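PDB 3EU8: putative glucoamylase from Bacteroides fragilis NCTC 9343, which is of unknown function but probably hydrolyses glycosidic bonds in starch-like glucans. Local coordinates for residues V182-W187 with E194-V199. Residues are numbered along the deposited sequence; the frame is centred on the assembly and turned at random.
Sequences VLYWHW and EMNFPV
Leu-183 O takes the N-H of Val-199 at 2.9 Å, and Pro-198 CA adds a CA-H...O contact to the same oxygen. Trp-185 N donates a hydrogen bond to Phe-197 O at 3.1 Å. The two bonds flank Tyr-184 and Pro-198, whose CA atoms lie 4.3 Å apart: a single antiparallel bridge that closes the excursion 185-197, before helix 206-214 in what is probably the alpha/alpha-toroid of the six-hairpin clan. Beyond it the two segments diverge (CA atoms 6.5 Å apart at His-186 and Met-195) and waters bridge them, one joining His-186 O to Asn-196 N, another His-186 ND1 to Phe-197 N. Pro-198 CB sits over one face of the Tyr-184 ring, 16° off the normal, while Asn-196 OD1 reaches the ring edge in plane and shares a water with Tyr-184 OH. With CG anti to the backbone N in both residues, Trp-185 and Phe-197 run alongside each other; the indole edge faces the phenyl ring in an offset edge-to-face pair, planes at 85°. The selenomethionine Met-195, bent at chi2 and chi3, lays CE over one face of the His-186 ring, offset toward the rim, with Trp-185 CD1 near the rim of the opposite face. Tyr-209 OH is hydrogen-bonded to both Leu-183 N and Val-199 O.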
loop_
_atom_site.group_PDB
_atom_site.type_symbol
_atom_site.label_atom_id
_atom_site.label_comp_id
_atom_site.label_asym_id
_atom_site.label_seq_id
_atom_site.Cartn_x
_atom_site.Cartn_y
_atom_site.Cartn_z
ATOM N N VAL A 182 -4.574 16.005 -16.209
ATOM C CA VAL A 182 -4.270 15.696 -14.811
ATOM C C VAL A 182 -5.415 14.842 -14.293
ATOM O O VAL A 182 -6.520 14.877 -14.865
ATOM C CB VAL A 182 -4.105 16.982 -13.963
ATOM C CG1 VAL A 182 -5.415 17.771 -13.966
ATOM C CG2 VAL A 182 -3.607 16.627 -12.529
ATOM N N LEU A 183 -5.159 14.088 -13.217
ATOM C CA LEU A 183 -6.202 13.365 -12.484
ATOM C C LEU A 183 -6.498 14.040 -11.142
ATOM O O LEU A 183 -5.579 14.429 -10.415
ATOM C CB LEU A 183 -5.810 11.896 -12.267
ATOM C CG LEU A 183 -5.747 11.083 -13.553
ATOM C CD1 LEU A 183 -5.062 9.750 -13.324
ATOM C CD2 LEU A 183 -7.122 10.891 -14.220
ATOM N N TYR A 184 -7.790 14.168 -10.839
ATOM C CA TYR A 184 -8.280 14.601 -9.540
ATOM C C TYR A 184 -8.539 13.389 -8.634
ATOM O O TYR A 184 -8.979 12.353 -9.100
ATOM C CB TYR A 184 -9.559 15.408 -9.697
ATOM C CG TYR A 184 -9.307 16.795 -10.151
ATOM C CD1 TYR A 184 -8.891 17.036 -11.457
ATOM C CD2 TYR A 184 -9.397 17.869 -9.276
ATOM C CE1 TYR A 184 -8.601 18.306 -11.880
ATOM C CE2 TYR A 184 -9.140 19.152 -9.706
ATOM C CZ TYR A 184 -8.729 19.363 -11.015
ATOM O OH TYR A 184 -8.460 20.635 -11.498
ATOM N N TRP A 185 -8.209 13.544 -7.365
ATOM C CA TRP A 185 -8.255 12.496 -6.363
ATOM C C TRP A 185 -9.718 12.061 -6.085
ATOM O O TRP A 185 -10.002 10.878 -5.946
ATOM C CB TRP A 185 -7.581 13.042 -5.071
ATOM C CG TRP A 185 -7.233 12.062 -4.010
ATOM C CD1 TRP A 185 -8.063 11.138 -3.413
ATOM C CD2 TRP A 185 -5.947 11.905 -3.386
ATOM N NE1 TRP A 185 -7.368 10.421 -2.464
ATOM C CE2 TRP A 185 -6.069 10.871 -2.425
ATOM C CE3 TRP A 185 -4.704 12.539 -3.546
ATOM C CZ2 TRP A 185 -4.978 10.439 -1.630
ATOM C CZ3 TRP A 185 -3.619 12.112 -2.753
ATOM C CH2 TRP A 185 -3.769 11.064 -1.818
ATOM N N HIS A 186 -10.619 13.036 -6.024
ATOM C CA HIS A 186 -11.986 12.825 -5.568
ATOM C C HIS A 186 -13.022 13.350 -6.561
ATOM O O HIS A 186 -12.737 14.282 -7.314
ATOM C CB HIS A 186 -12.289 13.554 -4.237
ATOM C CG HIS A 186 -11.193 13.524 -3.219
ATOM N ND1 HIS A 186 -10.265 14.542 -3.093
ATOM C CD2 HIS A 186 -10.922 12.641 -2.226
ATOM C CE1 HIS A 186 -9.452 14.266 -2.086
ATOM N NE2 HIS A 186 -9.812 13.105 -1.558
ATOM N N TRP A 187 -14.216 12.749 -6.511
ATOM C CA TRP A 187 -15.434 13.286 -7.100
ATOM C C TRP A 187 -16.627 12.851 -6.265
ATOM O O TRP A 187 -16.731 11.695 -5.879
ATOM C CB TRP A 187 -15.635 12.829 -8.542
ATOM C CG TRP A 187 -16.938 13.299 -9.116
ATOM C CD1 TRP A 187 -17.218 14.541 -9.592
ATOM C CD2 TRP A 187 -18.148 12.529 -9.260
ATOM N NE1 TRP A 187 -18.534 14.597 -10.011
ATOM C CE2 TRP A 187 -19.124 13.382 -9.816
ATOM C CE3 TRP A 187 -18.505 11.210 -8.947
ATOM C CZ2 TRP A 187 -20.434 12.955 -10.093
ATOM C CZ3 TRP A 187 -19.800 10.790 -9.222
ATOM C CH2 TRP A 187 -20.744 11.656 -9.806
ATOM N N GLU A 194 -15.440 19.833 -5.551
ATOM C CA GLU A 194 -15.106 20.809 -4.516
ATOM C C GLU A 194 -13.893 20.422 -3.661
ATOM O O GLU A 194 -13.237 21.301 -3.094
ATOM C CB GLU A 194 -16.309 21.082 -3.624
ATOM C CG GLU A 194 -17.339 22.031 -4.229
ATOM C CD GLU A 194 -18.539 22.247 -3.292
ATOM O OE1 GLU A 194 -18.310 22.372 -2.061
ATOM O OE2 GLU A 194 -19.695 22.284 -3.788
HETATM N N MSE A 195 -13.592 19.130 -3.553
HETATM C CA MSE A 195 -12.364 18.710 -2.858
HETATM C C MSE A 195 -11.154 19.258 -3.612
HETATM O O MSE A 195 -10.154 19.630 -3.006
HETATM C CB MSE A 195 -12.252 17.192 -2.724
HETATM C CG MSE A 195 -13.213 16.547 -1.748
HETATM SE SE MSE A 195 -12.836 16.983 0.106
HETATM C CE MSE A 195 -11.034 16.176 0.272
ATOM N N ASN A 196 -11.253 19.297 -4.935
ATOM C CA ASN A 196 -10.300 20.018 -5.758
ATOM C C ASN A 196 -8.823 19.665 -5.524
ATOM O O ASN A 196 -8.010 20.518 -5.231
ATOM C CB ASN A 196 -10.513 21.512 -5.520
ATOM C CG ASN A 196 -9.793 22.360 -6.532
ATOM O OD1 ASN A 196 -9.554 21.922 -7.649
ATOM N ND2 ASN A 196 -9.447 23.579 -6.146
ATOM N N PHE A 197 -8.476 18.408 -5.691
ATOM C CA PHE A 197 -7.123 17.965 -5.420
ATOM C C PHE A 197 -6.525 17.338 -6.670
ATOM O O PHE A 197 -6.547 16.118 -6.817
ATOM C CB PHE A 197 -7.170 16.972 -4.240
ATOM C CG PHE A 197 -5.884 16.880 -3.462
ATOM C CD1 PHE A 197 -4.817 16.104 -3.930
ATOM C CD2 PHE A 197 -5.736 17.573 -2.255
ATOM C CE1 PHE A 197 -3.615 16.020 -3.213
ATOM C CE2 PHE A 197 -4.538 17.499 -1.530
ATOM C CZ PHE A 197 -3.480 16.712 -2.009
ATOM N N PRO A 198 -6.000 18.164 -7.600
ATOM C CA PRO A 198 -5.258 17.529 -8.712
ATOM C C PRO A 198 -3.983 16.890 -8.180
ATOM O O PRO A 198 -3.352 17.445 -7.296
ATOM C CB PRO A 198 -4.947 18.695 -9.681
ATOM C CG PRO A 198 -5.078 19.943 -8.881
ATOM C CD PRO A 198 -5.994 19.638 -7.691
ATOM N N VAL A 199 -3.606 15.738 -8.724
ATOM C CA VAL A 199 -2.548 14.949 -8.153
ATOM C C VAL A 199 -1.261 15.092 -8.966
ATOM O O VAL A 199 -1.189 14.607 -10.104
ATOM C CB VAL A 199 -2.974 13.451 -8.057
ATOM C CG1 VAL A 199 -1.842 12.614 -7.488
ATOM C CG2 VAL A 199 -4.222 13.338 -7.219
HETATM O O HOH W 1 -8.231 22.724 -9.842
HETATM O O HOH W 2 -12.636 16.883 -6.566
HETATM O O HOH W 3 -10.219 16.175 -5.643
#